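Local structure of proteasome assembly chaperone family protein (Pyrococcus furiosus, 3VR0) at residues I139-P153 and K222-L235. The protein probably acts as an archaeal proteasome activator, although it is a homologue of the chaperones that help assemble proteasomes. Residues are numbered along the deposited sequence; the frame is centred on the assembly and turned at random.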
loop_
_atom_site.group_PDB
_atom_site.type_symbol
_atom_site.label_atom_id
_atom_site.label_comp_id
_atom_site.label_asym_id
_atom_site.label_seq_id
_atom_site.Cartn_x
_atom_site.Cartn_y
_atom_site.Cartn_z
ATOM N N ILE C 139 22.080 -17.556 -11.041
ATOM C CA ILE C 139 21.600 -17.574 -12.403
ATOM C C ILE C 139 20.088 -17.426 -12.329
ATOM O O ILE C 139 19.444 -18.201 -11.653
ATOM C CB ILE C 139 21.957 -18.934 -13.085
ATOM C CG1 ILE C 139 23.494 -19.116 -13.160
ATOM C CG2 ILE C 139 21.359 -18.972 -14.469
ATOM C CD1 ILE C 139 23.898 -20.480 -13.847
ATOM N N THR C 140 19.503 -16.418 -12.987
ATOM C CA THR C 140 18.032 -16.324 -12.972
ATOM C C THR C 140 17.465 -16.677 -14.346
ATOM O O THR C 140 18.055 -16.386 -15.355
ATOM C CB THR C 140 17.543 -14.928 -12.523
ATOM O OG1 THR C 140 18.019 -13.983 -13.445
ATOM C CG2 THR C 140 18.141 -14.523 -11.132
ATOM N N MET C 141 16.306 -17.300 -14.353
ATOM C CA MET C 141 15.695 -17.769 -15.539
ATOM C C MET C 141 14.327 -17.150 -15.573
ATOM O O MET C 141 13.645 -17.080 -14.547
ATOM C CB MET C 141 15.553 -19.295 -15.459
ATOM C CG MET C 141 16.942 -20.009 -15.189
ATOM S SD MET C 141 16.727 -21.781 -15.351
ATOM C CE MET C 141 15.465 -22.104 -14.154
ATOM N N GLY C 142 13.902 -16.741 -16.761
ATOM C CA GLY C 142 12.536 -16.297 -16.956
ATOM C C GLY C 142 12.236 -15.977 -18.435
ATOM O O GLY C 142 12.937 -16.435 -19.342
ATOM N N GLY C 143 11.193 -15.180 -18.653
ATOM C CA GLY C 143 10.709 -14.842 -20.006
ATOM C C GLY C 143 10.929 -13.387 -20.375
ATOM O O GLY C 143 11.071 -12.512 -19.501
ATOM N N TYR C 144 10.969 -13.138 -21.678
ATOM C CA TYR C 144 10.996 -11.794 -22.227
ATOM C C TYR C 144 9.819 -11.661 -23.194
ATOM O O TYR C 144 9.795 -12.324 -24.225
ATOM C CB TYR C 144 12.319 -11.520 -22.928
ATOM C CG TYR C 144 12.412 -10.129 -23.514
ATOM C CD1 TYR C 144 12.832 -9.052 -22.733
ATOM C CD2 TYR C 144 12.094 -9.893 -24.857
ATOM C CE1 TYR C 144 12.920 -7.785 -23.252
ATOM C CE2 TYR C 144 12.173 -8.608 -25.395
ATOM C CZ TYR C 144 12.588 -7.562 -24.587
ATOM O OH TYR C 144 12.676 -6.304 -25.112
ATOM N N GLN C 145 8.845 -10.837 -22.819
ATOM C CA GLN C 145 7.572 -10.685 -23.532
ATOM C C GLN C 145 7.770 -10.083 -24.928
ATOM O O GLN C 145 8.410 -9.039 -25.077
ATOM C CB GLN C 145 6.608 -9.813 -22.710
ATOM C CG GLN C 145 5.397 -9.245 -23.486
ATOM C CD GLN C 145 4.241 -10.208 -23.558
ATOM O OE1 GLN C 145 3.083 -9.853 -23.308
ATOM N NE2 GLN C 145 4.549 -11.443 -23.880
ATOM N N VAL C 146 7.199 -10.756 -25.926
ATOM C CA VAL C 146 7.422 -10.437 -27.340
ATOM C C VAL C 146 6.077 -10.560 -28.119
ATOM O O VAL C 146 5.289 -11.464 -27.845
ATOM C CB VAL C 146 8.570 -11.361 -27.883
ATOM C CG1 VAL C 146 8.043 -12.499 -28.738
ATOM C CG2 VAL C 146 9.658 -10.577 -28.549
ATOM N N PRO C 147 5.797 -9.640 -29.073
ATOM C CA PRO C 147 4.487 -9.710 -29.745
ATOM C C PRO C 147 4.282 -10.946 -30.666
ATOM O O PRO C 147 3.136 -11.343 -30.928
ATOM C CB PRO C 147 4.418 -8.391 -30.525
ATOM C CG PRO C 147 5.842 -7.991 -30.756
ATOM C CD PRO C 147 6.663 -8.580 -29.637
ATOM N N GLU C 148 5.375 -11.561 -31.118
ATOM C CA GLU C 148 5.329 -12.786 -31.931
ATOM C C GLU C 148 6.712 -13.460 -32.002
ATOM O O GLU C 148 7.749 -12.772 -31.967
ATOM C CB GLU C 148 4.852 -12.458 -33.356
ATOM C CG GLU C 148 5.860 -11.627 -34.178
ATOM C CD GLU C 148 5.518 -11.548 -35.670
ATOM O OE1 GLU C 148 4.447 -10.997 -36.031
ATOM O OE2 GLU C 148 6.344 -12.027 -36.483
ATOM N N ILE C 149 6.745 -14.791 -32.133
ATOM C CA ILE C 149 8.046 -15.474 -32.313
ATOM C C ILE C 149 8.253 -16.010 -33.727
ATOM O O ILE C 149 7.425 -16.774 -34.249
ATOM C CB ILE C 149 8.310 -16.617 -31.302
ATOM C CG1 ILE C 149 8.329 -16.081 -29.872
ATOM C CG2 ILE C 149 9.649 -17.334 -31.638
ATOM C CD1 ILE C 149 8.144 -17.159 -28.802
ATOM N N GLN C 150 9.381 -15.600 -34.310
ATOM C CA GLN C 150 9.823 -16.053 -35.620
ATOM C C GLN C 150 10.714 -17.276 -35.493
ATOM O O GLN C 150 11.941 -17.164 -35.454
ATOM C CB GLN C 150 10.565 -14.921 -36.344
ATOM C CG GLN C 150 9.651 -14.030 -37.219
ATOM C CD GLN C 150 10.138 -12.577 -37.341
ATOM O OE1 GLN C 150 9.326 -11.643 -37.472
ATOM N NE2 GLN C 150 11.464 -12.384 -37.300
ATOM N N GLY C 151 10.082 -18.445 -35.408
ATOM C CA GLY C 151 10.800 -19.714 -35.351
ATOM C C GLY C 151 11.374 -20.072 -33.990
ATOM O O GLY C 151 10.629 -20.326 -33.031
ATOM N N GLU C 152 12.699 -20.103 -33.904
ATOM C CA GLU C 152 13.369 -20.528 -32.674
ATOM C C GLU C 152 13.441 -19.419 -31.614
ATOM O O GLU C 152 13.897 -18.290 -31.895
ATOM C CB GLU C 152 14.745 -21.141 -32.976
ATOM C CG GLU C 152 14.660 -22.434 -33.810
ATOM C CD GLU C 152 13.788 -23.524 -33.161
ATOM O OE1 GLU C 152 12.647 -23.757 -33.638
ATOM O OE2 GLU C 152 14.235 -24.153 -32.172
ATOM N N PRO C 153 12.953 -19.721 -30.398
ATOM C CA PRO C 153 13.065 -18.757 -29.308
ATOM C C PRO C 153 14.529 -18.392 -29.046
ATOM O O PRO C 153 15.397 -19.262 -28.990
ATOM C CB PRO C 153 12.412 -19.478 -28.124
ATOM C CG PRO C 153 12.382 -20.935 -28.504
ATOM C CD PRO C 153 12.174 -20.900 -29.992
ATOM N N LYS C 222 8.478 -24.640 -24.614
ATOM C CA LYS C 222 9.566 -24.584 -25.618
ATOM C C LYS C 222 10.584 -23.478 -25.343
ATOM O O LYS C 222 11.787 -23.645 -25.596
ATOM C CB LYS C 222 8.974 -24.470 -27.055
ATOM C CG LYS C 222 9.969 -24.186 -28.211
ATOM C CD LYS C 222 9.348 -24.640 -29.576
ATOM C CE LYS C 222 9.782 -23.758 -30.769
ATOM N NZ LYS C 222 11.216 -23.982 -31.193
ATOM N N ALA C 223 10.116 -22.324 -24.855
ATOM C CA ALA C 223 11.078 -21.313 -24.471
ATOM C C ALA C 223 11.807 -21.778 -23.186
ATOM O O ALA C 223 12.992 -21.533 -23.018
ATOM C CB ALA C 223 10.439 -19.893 -24.341
ATOM N N ALA C 224 11.087 -22.465 -22.313
ATOM C CA ALA C 224 11.674 -23.054 -21.089
ATOM C C ALA C 224 12.851 -23.975 -21.480
ATOM O O ALA C 224 13.970 -23.867 -20.926
ATOM C CB ALA C 224 10.629 -23.816 -20.319
ATOM N N LYS C 225 12.611 -24.828 -22.479
ATOM C CA LYS C 225 13.664 -25.686 -23.031
ATOM C C LYS C 225 14.896 -24.882 -23.428
ATOM O O LYS C 225 16.035 -25.209 -23.040
ATOM C CB LYS C 225 13.133 -26.535 -24.211
ATOM C CG LYS C 225 14.248 -27.396 -24.850
ATOM C CD LYS C 225 13.698 -28.532 -25.691
ATOM C CE LYS C 225 14.805 -29.142 -26.530
ATOM N NZ LYS C 225 14.205 -29.817 -27.727
ATOM N N ALA C 226 14.673 -23.798 -24.166
ATOM C CA ALA C 226 15.789 -23.009 -24.653
ATOM C C ALA C 226 16.579 -22.362 -23.528
ATOM O O ALA C 226 17.815 -22.321 -23.558
ATOM C CB ALA C 226 15.298 -21.959 -25.607
ATOM N N VAL C 227 15.868 -21.819 -22.538
ATOM C CA VAL C 227 16.551 -21.176 -21.399
ATOM C C VAL C 227 17.362 -22.235 -20.632
ATOM O O VAL C 227 18.510 -22.017 -20.275
ATOM C CB VAL C 227 15.517 -20.477 -20.459
ATOM C CG1 VAL C 227 16.157 -20.100 -19.126
ATOM C CG2 VAL C 227 14.922 -19.217 -21.163
ATOM N N LEU C 228 16.739 -23.373 -20.402
ATOM C CA LEU C 228 17.337 -24.436 -19.605
ATOM C C LEU C 228 18.518 -25.123 -20.323
ATOM O O LEU C 228 19.438 -25.627 -19.645
ATOM C CB LEU C 228 16.288 -25.478 -19.227
ATOM C CG LEU C 228 16.884 -26.489 -18.250
ATOM C CD1 LEU C 228 17.406 -25.754 -16.966
ATOM C CD2 LEU C 228 15.871 -27.528 -17.940
ATOM N N SER C 229 18.480 -25.145 -21.674
ATOM C CA SER C 229 19.637 -25.563 -22.488
ATOM C C SER C 229 20.807 -24.607 -22.299
ATOM O O SER C 229 21.991 -25.014 -22.211
ATOM C CB SER C 229 19.258 -25.644 -23.988
ATOM O OG SER C 229 18.188 -26.562 -24.169
ATOM N N ALA C 230 20.498 -23.313 -22.234
ATOM C CA ALA C 230 21.586 -22.370 -22.021
ATOM C C ALA C 230 22.165 -22.548 -20.619
ATOM O O ALA C 230 23.379 -22.582 -20.457
ATOM C CB ALA C 230 21.143 -20.932 -22.258
ATOM N N VAL C 231 21.295 -22.648 -19.608
ATOM C CA VAL C 231 21.743 -22.801 -18.221
ATOM C C VAL C 231 22.507 -24.148 -18.013
ATOM O O VAL C 231 23.624 -24.127 -17.562
ATOM C CB VAL C 231 20.563 -22.750 -17.254
ATOM C CG1 VAL C 231 21.031 -23.163 -15.814
ATOM C CG2 VAL C 231 19.877 -21.392 -17.300
ATOM N N THR C 232 21.907 -25.289 -18.355
ATOM C CA THR C 232 22.634 -26.569 -18.246
ATOM C C THR C 232 23.954 -26.547 -19.021
ATOM O O THR C 232 25.006 -26.996 -18.538
ATOM C CB THR C 232 21.810 -27.764 -18.645
ATOM O OG1 THR C 232 21.318 -27.592 -19.983
ATOM C CG2 THR C 232 20.653 -27.983 -17.648
ATOM N N LYS C 233 23.953 -25.895 -20.174
ATOM C CA LYS C 233 25.221 -25.726 -20.884
ATOM C C LYS C 233 26.269 -24.960 -20.071
ATOM O O LYS C 233 27.436 -25.373 -20.007
ATOM C CB LYS C 233 24.973 -25.115 -22.275
ATOM C CG LYS C 233 26.081 -24.271 -22.863
ATOM C CD LYS C 233 27.390 -25.032 -23.058
ATOM C CE LYS C 233 27.348 -26.010 -24.190
ATOM N NZ LYS C 233 28.674 -25.888 -24.904
ATOM N N ILE C 234 25.889 -23.853 -19.432
ATOM C CA ILE C 234 26.844 -23.174 -18.536
ATOM C C ILE C 234 27.321 -24.065 -17.359
ATOM O O ILE C 234 28.433 -23.904 -16.864
ATOM C CB ILE C 234 26.243 -21.836 -17.998
ATOM C CG1 ILE C 234 26.265 -20.771 -19.086
ATOM C CG2 ILE C 234 26.988 -21.319 -16.821
ATOM C CD1 ILE C 234 25.352 -19.593 -18.839
ATOM N N LEU C 235 26.438 -24.940 -16.883
ATOM C CA LEU C 235 26.716 -25.764 -15.721
ATOM C C LEU C 235 27.569 -27.006 -16.048
ATOM O O LEU C 235 28.174 -27.596 -15.142
ATOM C CB LEU C 235 25.401 -26.176 -15.047
ATOM C CG LEU C 235 24.523 -25.068 -14.433
ATOM C CD1 LEU C 235 23.305 -25.721 -13.846
ATOM C CD2 LEU C 235 25.281 -24.267 -13.379
#
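M141 sends CG out beside its own backbone N (chi1 -56°), and an extended chi2 then carries SD onward, which brings CG and SD over two valines of the facing helix, V227 and V231. CG1 of V231 stands anti to the backbone N, which leaves CG2, beside that N, to meet SD of M141 at 3.7 Å, the two side chains crossing at about a right angle. One turn back, V227 divides its branches: CG1 sits 3.8 Å from CB of M141, while CG2 comes up to the carbonyl oxygen of G142. L228 adds CD1 at the flank of the sulfur.

Two residues along the strand, I139 carries the same apolar seam onward. Its CG2 lies 4.0 Å from CG2 of V231, the two side chains lying alongside one another and pointing opposite ways, and its CD1 extends to 4.1 Å from CD2 of L235. This is a helix packed on the face of the mixed central sheet of a PAC2-family fold: strand 137-145 lies between strands 34-37 and 206-214, helix 221-235 follows directly after strand 206-214, and the axes of 139-145 and 222-235 run nearly antiparallel, at 154°. Helix 45-57 packs alongside, its A49 and A50 touching M141 and its V45 touching V227.

Past the strand, the loop swings back to the start of the helix segment. The P153 ring sets CG 4.2 Å from CB of A226, with CB of A223 also beside the ring. K222, bent at chi3 and chi4, passes across that ring, so that NZ sits 3.4 Å from CD of P153 and reaches the carboxylate of E152. The salt bridge from NZ to OE1 of E152 is 2.8 Å long and comes in 42° above the carboxylate plane, where E152 is exposed to solvent.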